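Local atomic coordinates of putative platelet activating factor (Streptococcus pneumoniae, PDB entry 2HSJ), a protein that is of unknown function but, as a member of the GDSL-like lipase/acylhydrolase family, probably hydrolyses ester bonds, as relatives of platelet-activating-factor acetylhydrolase do. Residues H26-S31 / H80-A85; S31-N36 / T59-G64; K88-I93 / K128-L133; Q142-I147 / T191-H196; E171-F176 / K207-Y212. All coordinates share one frame; numbering follows the deposited sequence. Where two conformers were deposited one is given.

Contact 1: residues H26-S31 / H80-A85; sequences HLNHIS and HLYGGA
N28, in the last turn of helix 3-30, brings its CA to 5.5 Å from the CA of Y82, which lies in the loop between helix 70-75 and strand 88-92. The phenol ring turns one face to the helix. N28 CA sits 4.1 Å from the centroid, 23° off the ring normal, a CH-pi contact displaced toward the rim. Beside it, the N28 amide is inclined 28° to the ring plane, and its OD1 comes within 3.1 Å of Y82 CD2. Both ends of that amide have partners beyond the two segments, OD1 with R63 NH2 and ND2 with A79 O, which fixes its rotation. At the far end of the ring, with OG anti to the backbone N (chi1 172°), S31 OG meets Y82 OH in a hydrogen bond of 2.8 Å; either may be the donor. S31 CB packs 3.6 Å from Y82 CE1. E52 of the second subunit adds a weak bond to the same phenol oxygen, so the site lies at a subunit interface. The arrangement is a helix C-terminus docked on a loop, S31 being the first residue to leave helical geometry, at the periphery of the alpha/beta/alpha sandwich of SGNH hydrolases.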
# COMPACT_ATOMS: atom_id res chain seq x y z
N HIS D 26 6.59 -11.01 -15.84
CA HIS D 26 7.15 -11.48 -14.59
C HIS D 26 6.74 -10.55 -13.43
O HIS D 26 6.38 -11.02 -12.35
CB HIS D 26 8.67 -11.58 -14.67
CG HIS D 26 9.29 -12.38 -13.55
ND1 HIS D 26 10.55 -12.91 -13.66
CD2 HIS D 26 8.81 -12.80 -12.34
CE1 HIS D 26 10.87 -13.55 -12.54
NE2 HIS D 26 9.83 -13.50 -11.73
N LEU D 27 6.76 -9.23 -13.65
CA LEU D 27 6.32 -8.33 -12.59
C LEU D 27 4.87 -8.56 -12.20
O LEU D 27 4.49 -8.38 -11.03
CB LEU D 27 6.49 -6.87 -13.01
CG LEU D 27 7.90 -6.32 -12.92
CD1 LEU D 27 7.87 -4.90 -13.52
CD2 LEU D 27 8.41 -6.31 -11.48
N ASN D 28 4.02 -8.92 -13.17
CA ASN D 28 2.62 -9.17 -12.87
C ASN D 28 2.46 -10.24 -11.78
O ASN D 28 1.46 -10.23 -11.04
CB ASN D 28 1.90 -9.65 -14.12
CG ASN D 28 1.71 -8.57 -15.15
OD1 ASN D 28 1.95 -7.39 -14.89
ND2 ASN D 28 1.25 -8.96 -16.33
N HIS D 29 3.44 -11.13 -11.68
CA HIS D 29 3.37 -12.22 -10.69
C HIS D 29 4.00 -11.89 -9.36
O HIS D 29 3.55 -12.37 -8.31
CB HIS D 29 4.06 -13.47 -11.22
CG HIS D 29 3.31 -14.16 -12.31
ND1 HIS D 29 2.10 -14.79 -12.10
CD2 HIS D 29 3.62 -14.35 -13.62
CE1 HIS D 29 1.68 -15.32 -13.24
NE2 HIS D 29 2.58 -15.06 -14.17
N ILE D 30 5.07 -11.09 -9.39
CA ILE D 30 5.82 -10.86 -8.17
C ILE D 30 5.69 -9.43 -7.61
O ILE D 30 6.24 -9.13 -6.55
CB ILE D 30 7.33 -11.24 -8.29
CG1 ILE D 30 8.12 -10.27 -9.20
CG2 ILE D 30 7.48 -12.73 -8.74
CD1 ILE D 30 9.64 -10.40 -9.02
N SER D 31 4.96 -8.58 -8.30
CA SER D 31 4.78 -7.22 -7.77
C SER D 31 4.29 -7.20 -6.32
O SER D 31 3.41 -8.01 -5.94
CB SER D 31 3.79 -6.45 -8.63
OG SER D 31 3.48 -5.21 -8.01
N HIS D 80 -0.31 -6.80 -19.68
CA HIS D 80 -0.64 -5.44 -19.23
C HIS D 80 -1.63 -5.43 -18.11
O HIS D 80 -1.99 -4.35 -17.64
CB HIS D 80 -1.17 -4.63 -20.41
CG HIS D 80 -0.17 -4.54 -21.52
ND1 HIS D 80 0.72 -3.50 -21.64
CD2 HIS D 80 0.10 -5.40 -22.53
CE1 HIS D 80 1.50 -3.71 -22.70
NE2 HIS D 80 1.17 -4.87 -23.23
N LEU D 81 -2.04 -6.62 -17.65
CA LEU D 81 -3.12 -6.72 -16.65
C LEU D 81 -2.72 -7.59 -15.47
O LEU D 81 -2.33 -8.77 -15.66
CB LEU D 81 -4.38 -7.30 -17.29
CG LEU D 81 -5.01 -6.51 -18.45
CD1 LEU D 81 -6.10 -7.33 -19.15
CD2 LEU D 81 -5.60 -5.21 -17.94
N TYR D 82 -2.82 -7.03 -14.26
CA TYR D 82 -2.74 -7.83 -13.03
C TYR D 82 -3.40 -7.06 -11.91
O TYR D 82 -3.71 -5.86 -12.06
CB TYR D 82 -1.31 -8.18 -12.66
CG TYR D 82 -0.50 -7.10 -11.98
CD1 TYR D 82 -0.29 -7.12 -10.60
CD2 TYR D 82 0.10 -6.07 -12.72
CE1 TYR D 82 0.49 -6.17 -9.95
CE2 TYR D 82 0.87 -5.09 -12.08
CZ TYR D 82 1.05 -5.13 -10.69
OH TYR D 82 1.84 -4.19 -10.03
N GLY D 83 -3.62 -7.77 -10.80
CA GLY D 83 -4.12 -7.17 -9.59
C GLY D 83 -5.45 -7.73 -9.15
O GLY D 83 -6.25 -8.20 -9.96
N GLY D 84 -5.68 -7.65 -7.85
CA GLY D 84 -6.93 -8.11 -7.27
C GLY D 84 -7.97 -7.03 -7.03
O GLY D 84 -9.08 -7.36 -6.55
N ALA D 85 -7.62 -5.77 -7.29
CA ALA D 85 -8.53 -4.65 -6.99
C ALA D 85 -8.33 -3.48 -7.95
O ALA D 85 -8.09 -2.33 -7.56
CB ALA D 85 -8.32 -4.20 -5.56

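Contact 2: residues S31-N36 / T59-G64; sequences SVVEPN and TIVNRG
V61 of strand 60-64 meets V33 and P35 of the irregular segment 31-36 mainly through one branch, CG2. From CA, V61 CB points at that segment and comes within 4.1 Å of P35 CB. One bond further out, CG2, anti to the carbonyl carbon and beside the backbone N, reaches 3.8 Å from P35 CB and 4.1 Å from V33 CG2. This methyl bridges two residues, with the V33 and V61 side chains set obliquely to each other; Y82 touches V33, P35 and V61 and extends the apolar patch. Just before the strand, T59 turns its CG2 to V33 and E34: this methyl is 4.2 Å from V33 CB and 3.7 Å from E34 O. The polar link is N36 N to T59 O, 2.9 Å long. Its N-H...O angle of 141° shows a bent bond, although the donor lies in the carbonyl plane. At the other end, S31 OG accepts from V33 N at 3.1 Å with an angle of 164°, an ST turn that shapes the chain as it leaves helix 3-30. R63 NH2 forms a salt bridge with E52 of the second subunit. N36 directly precedes strand 37-41, and T59 and V61 bond onward to I37, so the contact is the entry to the parallel pairing of strands 37-41 and 60-64, the latter outermost within this chain in the sheet of the SGNH-type alpha/beta/alpha fold.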
# COMPACT_ATOMS: atom_id res chain seq x y z
N SER D 31 4.96 -8.58 -8.30
CA SER D 31 4.78 -7.22 -7.77
C SER D 31 4.29 -7.20 -6.32
O SER D 31 3.41 -8.01 -5.94
CB SER D 31 3.79 -6.45 -8.63
OG SER D 31 3.48 -5.21 -8.01
N VAL D 32 4.80 -6.26 -5.52
CA VAL D 32 4.38 -6.14 -4.13
C VAL D 32 3.28 -5.08 -3.95
O VAL D 32 2.85 -4.85 -2.82
CB VAL D 32 5.56 -5.87 -3.16
CG1 VAL D 32 6.62 -6.92 -3.32
CG2 VAL D 32 6.15 -4.46 -3.36
N VAL D 33 2.83 -4.46 -5.04
CA VAL D 33 1.76 -3.46 -4.92
C VAL D 33 0.50 -3.98 -5.60
O VAL D 33 0.55 -4.84 -6.49
CB VAL D 33 2.16 -2.08 -5.50
CG1 VAL D 33 3.39 -1.56 -4.77
CG2 VAL D 33 2.43 -2.16 -7.01
N GLU D 34 -0.64 -3.42 -5.19
CA GLU D 34 -1.91 -3.68 -5.85
C GLU D 34 -2.25 -2.47 -6.71
O GLU D 34 -2.44 -1.36 -6.18
CB GLU D 34 -3.00 -3.86 -4.78
CG GLU D 34 -2.94 -5.25 -4.13
CD GLU D 34 -3.48 -6.36 -5.01
OE1 GLU D 34 -3.85 -6.11 -6.17
OE2 GLU D 34 -3.53 -7.52 -4.53
N PRO D 35 -2.28 -2.64 -8.04
CA PRO D 35 -2.63 -1.48 -8.84
C PRO D 35 -4.07 -1.05 -8.61
O PRO D 35 -4.97 -1.86 -8.72
CB PRO D 35 -2.45 -1.93 -10.29
CG PRO D 35 -2.15 -3.39 -10.24
CD PRO D 35 -1.95 -3.84 -8.85
N ASN D 36 -4.26 0.22 -8.29
CA ASN D 36 -5.60 0.79 -8.27
C ASN D 36 -5.98 1.23 -9.68
O ASN D 36 -7.13 1.08 -10.11
CB ASN D 36 -5.67 1.94 -7.27
CG ASN D 36 -7.04 2.59 -7.23
OD1 ASN D 36 -7.24 3.65 -7.85
ND2 ASN D 36 -8.01 1.95 -6.53
N THR D 59 -2.25 4.23 -6.12
CA THR D 59 -1.25 3.42 -6.80
C THR D 59 -1.59 3.23 -8.26
O THR D 59 -2.53 2.49 -8.61
CB THR D 59 -1.04 2.05 -6.14
OG1 THR D 59 -0.73 2.26 -4.76
CG2 THR D 59 0.11 1.30 -6.78
N ILE D 60 -0.79 3.87 -9.11
CA ILE D 60 -0.96 3.83 -10.56
C ILE D 60 0.27 3.12 -11.09
O ILE D 60 1.39 3.49 -10.79
CB ILE D 60 -0.98 5.27 -11.16
CG1 ILE D 60 -2.05 6.09 -10.41
CG2 ILE D 60 -1.23 5.19 -12.70
CD1 ILE D 60 -2.21 7.58 -10.86
N VAL D 61 0.01 2.07 -11.85
CA VAL D 61 1.10 1.24 -12.37
C VAL D 61 1.22 1.39 -13.89
O VAL D 61 0.22 1.35 -14.61
CB VAL D 61 0.92 -0.27 -11.95
CG1 VAL D 61 1.92 -1.20 -12.61
CG2 VAL D 61 1.04 -0.43 -10.44
N ASN D 62 2.47 1.51 -14.35
CA ASN D 62 2.74 1.73 -15.76
C ASN D 62 2.82 0.40 -16.49
O ASN D 62 3.66 -0.45 -16.18
CB ASN D 62 4.08 2.44 -15.89
CG ASN D 62 4.22 3.15 -17.22
OD1 ASN D 62 3.93 2.58 -18.26
ND2 ASN D 62 4.62 4.43 -17.19
N ARG D 63 1.95 0.25 -17.48
CA ARG D 63 2.08 -0.88 -18.40
C ARG D 63 2.07 -0.35 -19.84
O ARG D 63 1.47 -0.95 -20.73
CB ARG D 63 0.95 -1.92 -18.15
CG ARG D 63 1.16 -2.79 -16.88
CD ARG D 63 2.35 -3.72 -17.10
NE ARG D 63 2.63 -4.65 -15.99
CZ ARG D 63 3.40 -4.32 -14.95
NH1 ARG D 63 3.92 -3.09 -14.83
NH2 ARG D 63 3.64 -5.24 -13.98
N GLY D 64 2.83 0.72 -20.07
CA GLY D 64 2.98 1.23 -21.45
C GLY D 64 4.21 0.65 -22.14
O GLY D 64 5.17 0.22 -21.48

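Contact 3: residues K88-I93 / K128-L133; sequences KIFLLI and KLLSIL
F90 and K128 face each other on neighbouring strands of the parallel sheet at the core of the alpha/beta/alpha sandwich; the axes of 88-92 and 128-130 are 4.9 Å apart and 15° from parallel. The K128 side chain crosses the phenyl ring obliquely, with CB over the ring centre, 3.9 Å from the centroid and 5° off the normal. CG follows at 3.6 Å from F90 CE1. A bend at chi2 (-62°) then turns CD aside; farther out the ammonium forms a salt bridge with E171. L130 CD1 approaches the same ring obliquely, 3.7 Å from CD2. On the other face of the sheet, L91 and L129 lie side by side and point the same way, their CD2 and CD1 meeting at 4.0 Å. L92, by contrast, crosses both L130 and L133 at about a right angle. Its CD1 packs against L130 CB and its CD2 against L133 CD1. The backbone ladder runs K128 N to I89 O, L91 N to K128 O and L130 N to L91 O, each bond close to straight. Past the last rung a water links the two segments: it accepts from I93 N at 2.9 Å and lies 2.9 Å from both L91 O and L130 O.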
# COMPACT_ATOMS: atom_id res chain seq x y z
N LYS D 88 -9.61 1.01 -12.27
CA LYS D 88 -9.67 1.63 -13.57
C LYS D 88 -8.45 1.26 -14.37
O LYS D 88 -7.35 1.09 -13.82
CB LYS D 88 -9.72 3.17 -13.47
CG LYS D 88 -10.91 3.71 -12.69
CD LYS D 88 -10.83 5.21 -12.61
CE LYS D 88 -12.03 5.79 -11.89
NZ LYS D 88 -12.00 5.44 -10.47
N ILE D 89 -8.67 1.17 -15.67
CA ILE D 89 -7.60 1.07 -16.66
C ILE D 89 -7.68 2.31 -17.53
O ILE D 89 -8.73 2.60 -18.07
CB ILE D 89 -7.80 -0.18 -17.56
CG1 ILE D 89 -7.58 -1.45 -16.74
CG2 ILE D 89 -6.87 -0.14 -18.79
CD1 ILE D 89 -8.24 -2.71 -17.35
N PHE D 90 -6.58 3.05 -17.62
CA PHE D 90 -6.49 4.17 -18.55
C PHE D 90 -5.79 3.66 -19.79
O PHE D 90 -4.72 3.07 -19.69
CB PHE D 90 -5.68 5.32 -17.95
CG PHE D 90 -6.47 6.19 -17.03
CD1 PHE D 90 -7.18 5.67 -15.96
CD2 PHE D 90 -6.53 7.56 -17.27
CE1 PHE D 90 -7.91 6.51 -15.13
CE2 PHE D 90 -7.26 8.40 -16.46
CZ PHE D 90 -7.95 7.87 -15.38
N LEU D 91 -6.40 3.89 -20.95
CA LEU D 91 -5.87 3.38 -22.19
C LEU D 91 -5.61 4.55 -23.15
O LEU D 91 -6.52 5.29 -23.53
CB LEU D 91 -6.89 2.42 -22.79
CG LEU D 91 -6.49 1.78 -24.10
CD1 LEU D 91 -5.14 1.10 -23.98
CD2 LEU D 91 -7.61 0.80 -24.50
N LEU D 92 -4.34 4.68 -23.56
CA LEU D 92 -3.93 5.71 -24.50
C LEU D 92 -3.18 5.00 -25.61
O LEU D 92 -2.02 4.58 -25.45
CB LEU D 92 -3.02 6.80 -23.87
CG LEU D 92 -2.54 7.87 -24.87
CD1 LEU D 92 -3.72 8.56 -25.61
CD2 LEU D 92 -1.72 8.87 -24.10
N ILE D 93 -3.83 4.87 -26.76
CA ILE D 93 -3.24 4.14 -27.86
C ILE D 93 -3.92 4.53 -29.14
O ILE D 93 -5.08 4.96 -29.12
CB ILE D 93 -3.31 2.59 -27.60
CG1 ILE D 93 -2.33 1.84 -28.52
CG2 ILE D 93 -4.77 2.09 -27.66
CD1 ILE D 93 -2.00 0.47 -28.03
N LYS D 128 -11.02 3.89 -18.99
CA LYS D 128 -11.02 5.28 -19.43
C LYS D 128 -10.26 5.31 -20.74
O LYS D 128 -9.04 5.11 -20.77
CB LYS D 128 -10.37 6.17 -18.36
CG LYS D 128 -10.99 5.99 -16.97
CD LYS D 128 -12.48 6.39 -17.00
CE LYS D 128 -13.17 6.19 -15.66
NZ LYS D 128 -14.65 6.49 -15.76
N LEU D 129 -10.99 5.52 -21.83
CA LEU D 129 -10.38 5.48 -23.16
C LEU D 129 -10.03 6.92 -23.57
O LEU D 129 -10.92 7.74 -23.87
CB LEU D 129 -11.35 4.85 -24.17
CG LEU D 129 -10.93 4.77 -25.65
CD1 LEU D 129 -9.64 3.92 -25.84
CD2 LEU D 129 -12.11 4.21 -26.48
N LEU D 130 -8.74 7.21 -23.56
CA LEU D 130 -8.32 8.58 -23.80
C LEU D 130 -8.42 8.92 -25.27
O LEU D 130 -8.12 8.10 -26.14
CB LEU D 130 -6.87 8.81 -23.33
CG LEU D 130 -6.76 9.20 -21.85
CD1 LEU D 130 -7.32 8.16 -20.87
CD2 LEU D 130 -5.28 9.49 -21.59
N SER D 131 -8.77 10.17 -25.56
CA SER D 131 -8.57 10.67 -26.90
C SER D 131 -7.09 10.53 -27.29
O SER D 131 -6.21 10.83 -26.48
CB SER D 131 -8.97 12.15 -26.93
OG SER D 131 -8.16 12.88 -26.04
N ILE D 132 -6.82 10.12 -28.53
CA ILE D 132 -5.47 10.25 -29.07
C ILE D 132 -5.05 11.73 -29.00
O ILE D 132 -5.82 12.63 -29.32
CB ILE D 132 -5.43 9.74 -30.53
CG1 ILE D 132 -5.86 8.26 -30.57
CG2 ILE D 132 -4.07 10.01 -31.18
CD1 ILE D 132 -6.15 7.73 -31.99
N LEU D 133 -3.80 11.97 -28.60
CA LEU D 133 -3.37 13.35 -28.38
C LEU D 133 -3.05 14.06 -29.70
O LEU D 133 -2.74 13.40 -30.70
CB LEU D 133 -2.15 13.38 -27.46
CG LEU D 133 -2.21 12.54 -26.18
CD1 LEU D 133 -0.99 12.82 -25.31
CD2 LEU D 133 -3.46 12.86 -25.43
O HOH W 1 -6.65 5.62 -26.37

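Contact 4: residues Q142-I147 / T191-H196; sequences QQAVYI and TTDGLH
The D193 carboxylate has the A144 methyl over one face, A144 CB 3.6 Å from D193 CG, while its oxygens grip H196. D193 CG lies between its backbone N and carbonyl carbon (chi1 62°), which places it against that methyl. The imidazole meets the carboxylate edge-on, D193 CG lying in the ring plane, and L195 CG sits above one ring face toward the rim. H196 ND1 donates to the syn lone pair of D193 OD2 at 2.8 Å with an N-H...O angle of 158°. OD1 takes two backbone donors: L195 N on its anti side, 30° out of the plane, an Asx turn, and H196 N on its syn side, an Asx motif. These bonds fix the carboxylate rotation. Across the contact methyls pack largely on carbonyl oxygens: A144 CB on D193 O at 3.4 Å, V145 CG2 on G194 O at 3.4 Å, and L195 CD2 3.6 Å from A144 O. A water bonded to D193 O makes a weak bond to A144 N. The D-x-x-H spacing and H196 touching S43 are consistent with the Asp-His pair of SGNH catalytic triads. Short helix 142-145 thus flanks the loop leading into helix 199-209, while helix 43-46 meets the imidazole.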
# COMPACT_ATOMS: atom_id res chain seq x y z
N GLN D 142 8.45 17.43 -38.41
CA GLN D 142 7.97 16.45 -39.40
C GLN D 142 8.55 15.02 -39.25
O GLN D 142 7.85 14.05 -39.57
CB GLN D 142 8.12 16.98 -40.83
CG GLN D 142 7.17 18.13 -41.14
CD GLN D 142 7.40 18.78 -42.51
OE1 GLN D 142 8.50 18.73 -43.07
NE2 GLN D 142 6.34 19.40 -43.05
N GLN D 143 9.77 14.91 -38.73
CA GLN D 143 10.47 13.62 -38.53
C GLN D 143 9.82 12.64 -37.54
O GLN D 143 9.90 11.42 -37.72
CB GLN D 143 11.92 13.86 -38.09
CG GLN D 143 12.78 14.59 -39.10
CD GLN D 143 14.21 14.74 -38.64
OE1 GLN D 143 14.48 15.38 -37.62
NE2 GLN D 143 15.13 14.16 -39.40
N ALA D 144 9.24 13.18 -36.47
CA ALA D 144 8.51 12.37 -35.51
C ALA D 144 7.03 12.30 -35.87
O ALA D 144 6.42 11.24 -35.76
CB ALA D 144 8.69 12.90 -34.10
N VAL D 145 6.47 13.42 -36.33
CA VAL D 145 5.03 13.49 -36.60
C VAL D 145 4.64 12.63 -37.82
O VAL D 145 3.62 11.94 -37.79
CB VAL D 145 4.57 14.95 -36.72
CG1 VAL D 145 3.14 15.06 -37.22
CG2 VAL D 145 4.71 15.63 -35.37
N TYR D 146 5.47 12.67 -38.86
CA TYR D 146 5.29 11.80 -40.02
C TYR D 146 3.89 12.00 -40.62
O TYR D 146 3.43 13.15 -40.76
CB TYR D 146 5.57 10.34 -39.61
CG TYR D 146 5.76 9.39 -40.76
CD1 TYR D 146 6.58 9.72 -41.82
CD2 TYR D 146 5.14 8.14 -40.75
CE1 TYR D 146 6.76 8.83 -42.90
CE2 TYR D 146 5.30 7.25 -41.80
CZ TYR D 146 6.11 7.60 -42.88
OH TYR D 146 6.28 6.72 -43.92
N ILE D 147 3.20 10.94 -40.97
CA ILE D 147 1.92 11.10 -41.66
C ILE D 147 0.72 11.42 -40.74
O ILE D 147 -0.42 11.53 -41.20
CB ILE D 147 1.60 9.88 -42.56
CG1 ILE D 147 1.37 8.62 -41.70
CG2 ILE D 147 2.70 9.69 -43.64
CD1 ILE D 147 0.91 7.38 -42.53
N THR D 191 5.50 19.79 -26.05
CA THR D 191 6.11 18.74 -26.88
C THR D 191 7.65 18.80 -26.91
O THR D 191 8.23 19.87 -26.80
CB THR D 191 5.52 18.72 -28.30
OG1 THR D 191 5.91 17.51 -28.97
CG2 THR D 191 5.97 19.91 -29.13
N THR D 192 8.27 17.62 -27.05
CA THR D 192 9.71 17.56 -27.31
C THR D 192 9.99 17.53 -28.81
O THR D 192 10.84 18.29 -29.27
CB THR D 192 10.35 16.32 -26.66
OG1 THR D 192 9.62 15.16 -27.05
CG2 THR D 192 10.30 16.45 -25.15
N ASP D 193 9.25 16.71 -29.55
CA ASP D 193 9.53 16.47 -30.97
C ASP D 193 8.31 16.56 -31.89
O ASP D 193 8.37 16.17 -33.06
CB ASP D 193 10.17 15.10 -31.14
CG ASP D 193 9.27 13.97 -30.70
OD1 ASP D 193 8.07 14.23 -30.41
OD2 ASP D 193 9.74 12.82 -30.64
N GLY D 194 7.22 17.11 -31.37
CA GLY D 194 5.99 17.27 -32.15
C GLY D 194 4.95 16.19 -31.91
O GLY D 194 3.77 16.38 -32.22
N LEU D 195 5.42 15.06 -31.35
CA LEU D 195 4.59 13.89 -31.05
C LEU D 195 4.63 13.54 -29.55
O LEU D 195 3.59 13.40 -28.90
CB LEU D 195 5.07 12.71 -31.90
CG LEU D 195 4.48 11.33 -31.61
CD1 LEU D 195 2.99 11.30 -31.90
CD2 LEU D 195 5.23 10.32 -32.46
N HIS D 196 5.83 13.34 -29.01
CA HIS D 196 6.00 13.05 -27.59
C HIS D 196 5.87 14.29 -26.71
O HIS D 196 6.08 15.44 -27.17
CB HIS D 196 7.38 12.43 -27.38
CG HIS D 196 7.52 11.10 -28.04
ND1 HIS D 196 8.07 10.96 -29.30
CD2 HIS D 196 7.13 9.87 -27.65
CE1 HIS D 196 8.02 9.69 -29.65
NE2 HIS D 196 7.46 9.00 -28.66
O HOH W 2 10.57 15.63 -34.72

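Contact 5: residues E171-F176 / K207-Y212; sequences EFVPVF and KSLKDY
Edge strand 170-173 of the parallel sheet is packed here by the end of helix 199-209 and the 3-10 turn after it, one outer layer of the alpha/beta/alpha sandwich, with V173 and Y212 at the centre. V173 CG1 stands over the middle of the Y212 ring, 3.6 Å from the centroid and 8° off the normal, a CH-pi contact. The valine puts this methyl anti to its backbone N (chi1 -177°). Its other methyl, CG2, touches Y212 CD1 near the rim. E171 comes to the ring edge with its CD in the ring plane and the carboxylate turned 63° against it; OE1, whose charge partner is K128, is 3.7 Å from Y212 CD1. P174 crosses at about a right angle, CD lying 3.6 Å from Y212 OH. Toward the helix, L209 CD2 packs against both valines, 3.7 Å from V173 CG1 and 3.6 Å from V175 CG1. V175 CG1 also packs on S208 OG at 3.3 Å, a hydroxyl that is bonded back to L205 O within the helix. At the phenol end, a water lies 2.7 Å from Y212 OH and reaches P174 O through a weak bond of 3.4 Å.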
# COMPACT_ATOMS: atom_id res chain seq x y z
N GLU D 171 -15.53 4.96 -20.51
CA GLU D 171 -15.76 6.40 -20.62
C GLU D 171 -14.69 6.96 -21.53
O GLU D 171 -13.50 6.73 -21.31
CB GLU D 171 -15.69 7.10 -19.25
CG GLU D 171 -16.05 8.58 -19.36
CD GLU D 171 -16.01 9.30 -18.04
OE1 GLU D 171 -15.36 8.79 -17.10
OE2 GLU D 171 -16.63 10.36 -17.93
N PHE D 172 -15.10 7.68 -22.56
CA PHE D 172 -14.17 8.43 -23.38
C PHE D 172 -13.68 9.65 -22.60
O PHE D 172 -14.47 10.37 -21.97
CB PHE D 172 -14.87 8.89 -24.65
CG PHE D 172 -13.98 9.66 -25.57
CD1 PHE D 172 -12.93 9.05 -26.25
CD2 PHE D 172 -14.25 11.01 -25.79
CE1 PHE D 172 -12.13 9.81 -27.12
CE2 PHE D 172 -13.46 11.76 -26.63
CZ PHE D 172 -12.42 11.16 -27.31
N VAL D 173 -12.37 9.88 -22.65
CA VAL D 173 -11.74 10.96 -21.89
C VAL D 173 -11.18 11.98 -22.88
O VAL D 173 -10.14 11.76 -23.47
CB VAL D 173 -10.64 10.44 -20.90
CG1 VAL D 173 -10.07 11.60 -20.09
CG2 VAL D 173 -11.18 9.33 -19.97
N PRO D 174 -11.88 13.11 -23.07
CA PRO D 174 -11.47 14.10 -24.07
C PRO D 174 -10.34 14.96 -23.52
O PRO D 174 -10.58 15.89 -22.75
CB PRO D 174 -12.75 14.91 -24.31
CG PRO D 174 -13.51 14.80 -23.02
CD PRO D 174 -13.12 13.52 -22.36
N VAL D 175 -9.11 14.58 -23.84
CA VAL D 175 -7.94 15.37 -23.39
C VAL D 175 -7.27 16.10 -24.56
O VAL D 175 -6.42 16.96 -24.33
CB VAL D 175 -6.89 14.52 -22.62
CG1 VAL D 175 -7.44 14.04 -21.30
CG2 VAL D 175 -6.41 13.34 -23.42
N PHE D 176 -7.63 15.75 -25.80
CA PHE D 176 -7.08 16.38 -26.99
C PHE D 176 -7.09 17.91 -26.87
O PHE D 176 -6.04 18.56 -27.00
CB PHE D 176 -7.86 15.91 -28.22
CG PHE D 176 -7.42 16.52 -29.52
CD1 PHE D 176 -6.61 15.80 -30.39
CD2 PHE D 176 -7.83 17.81 -29.88
CE1 PHE D 176 -6.20 16.36 -31.60
CE2 PHE D 176 -7.43 18.37 -31.10
CZ PHE D 176 -6.61 17.65 -31.95
N LYS D 207 -3.25 17.27 -15.22
CA LYS D 207 -4.29 18.15 -14.68
C LYS D 207 -5.64 17.81 -15.34
O LYS D 207 -6.67 17.76 -14.65
CB LYS D 207 -3.91 19.60 -14.95
CG LYS D 207 -4.90 20.63 -14.44
CD LYS D 207 -4.30 22.03 -14.66
CE LYS D 207 -5.37 23.06 -14.94
NZ LYS D 207 -5.84 23.77 -13.72
N SER D 208 -5.63 17.54 -16.64
CA SER D 208 -6.89 17.19 -17.31
C SER D 208 -7.40 15.82 -16.89
O SER D 208 -8.62 15.61 -16.88
CB SER D 208 -6.74 17.24 -18.83
OG SER D 208 -5.92 16.19 -19.28
N LEU D 209 -6.50 14.89 -16.52
CA LEU D 209 -6.92 13.51 -16.16
C LEU D 209 -7.31 13.31 -14.71
O LEU D 209 -7.96 12.31 -14.38
CB LEU D 209 -5.80 12.49 -16.46
CG LEU D 209 -5.47 12.27 -17.93
CD1 LEU D 209 -4.25 11.34 -18.05
CD2 LEU D 209 -6.68 11.68 -18.67
N LYS D 210 -6.92 14.23 -13.83
CA LYS D 210 -7.01 13.96 -12.40
C LYS D 210 -8.40 13.52 -11.92
O LYS D 210 -8.53 12.54 -11.18
CB LYS D 210 -6.54 15.18 -11.60
CG LYS D 210 -6.68 14.97 -10.09
CD LYS D 210 -6.23 16.18 -9.31
CE LYS D 210 -5.81 15.81 -7.87
NZ LYS D 210 -6.60 14.67 -7.34
N ASP D 211 -9.44 14.23 -12.34
CA ASP D 211 -10.80 13.91 -11.89
C ASP D 211 -11.23 12.53 -12.32
O ASP D 211 -12.07 11.90 -11.65
CB ASP D 211 -11.81 14.93 -12.40
CG ASP D 211 -11.79 16.23 -11.61
OD1 ASP D 211 -10.89 16.46 -10.77
OD2 ASP D 211 -12.70 17.05 -11.84
N TYR D 212 -10.69 12.06 -13.45
CA TYR D 212 -11.05 10.76 -14.00
C TYR D 212 -10.42 9.61 -13.23
O TYR D 212 -10.79 8.45 -13.44
CB TYR D 212 -10.67 10.65 -15.49
CG TYR D 212 -11.41 11.59 -16.39
CD1 TYR D 212 -12.63 11.21 -16.97
CD2 TYR D 212 -10.92 12.87 -16.65
CE1 TYR D 212 -13.33 12.08 -17.80
CE2 TYR D 212 -11.62 13.75 -17.48
CZ TYR D 212 -12.82 13.33 -18.05
OH TYR D 212 -13.53 14.20 -18.89
O HOH W 3 -12.38 16.47 -19.90

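How the contacts relate
Contacts 2, 3 and 5 all reach the same parallel sheet, and contact 1 borders it. Contacts 1 and 2 share S31 and touch through R63, NH2 to N28 OD1 at 2.9 Å and O to H80 ND1 at 2.8 Å; both contacts meet the second subunit. N36 O lies 3.3 Å from K88 N, tying contact 2 to contact 3. Contacts 3 and 5 are joined by K128 NZ and E171 OE1, 2.8 Å apart; the side chains of K88 and E171 are each about 4 Å from a magnesium ion. Contact 4, holding the probable Asp-His pair, lies apart, its centre about 20 Å from that of contact 3 and 33 Å from that of contact 1.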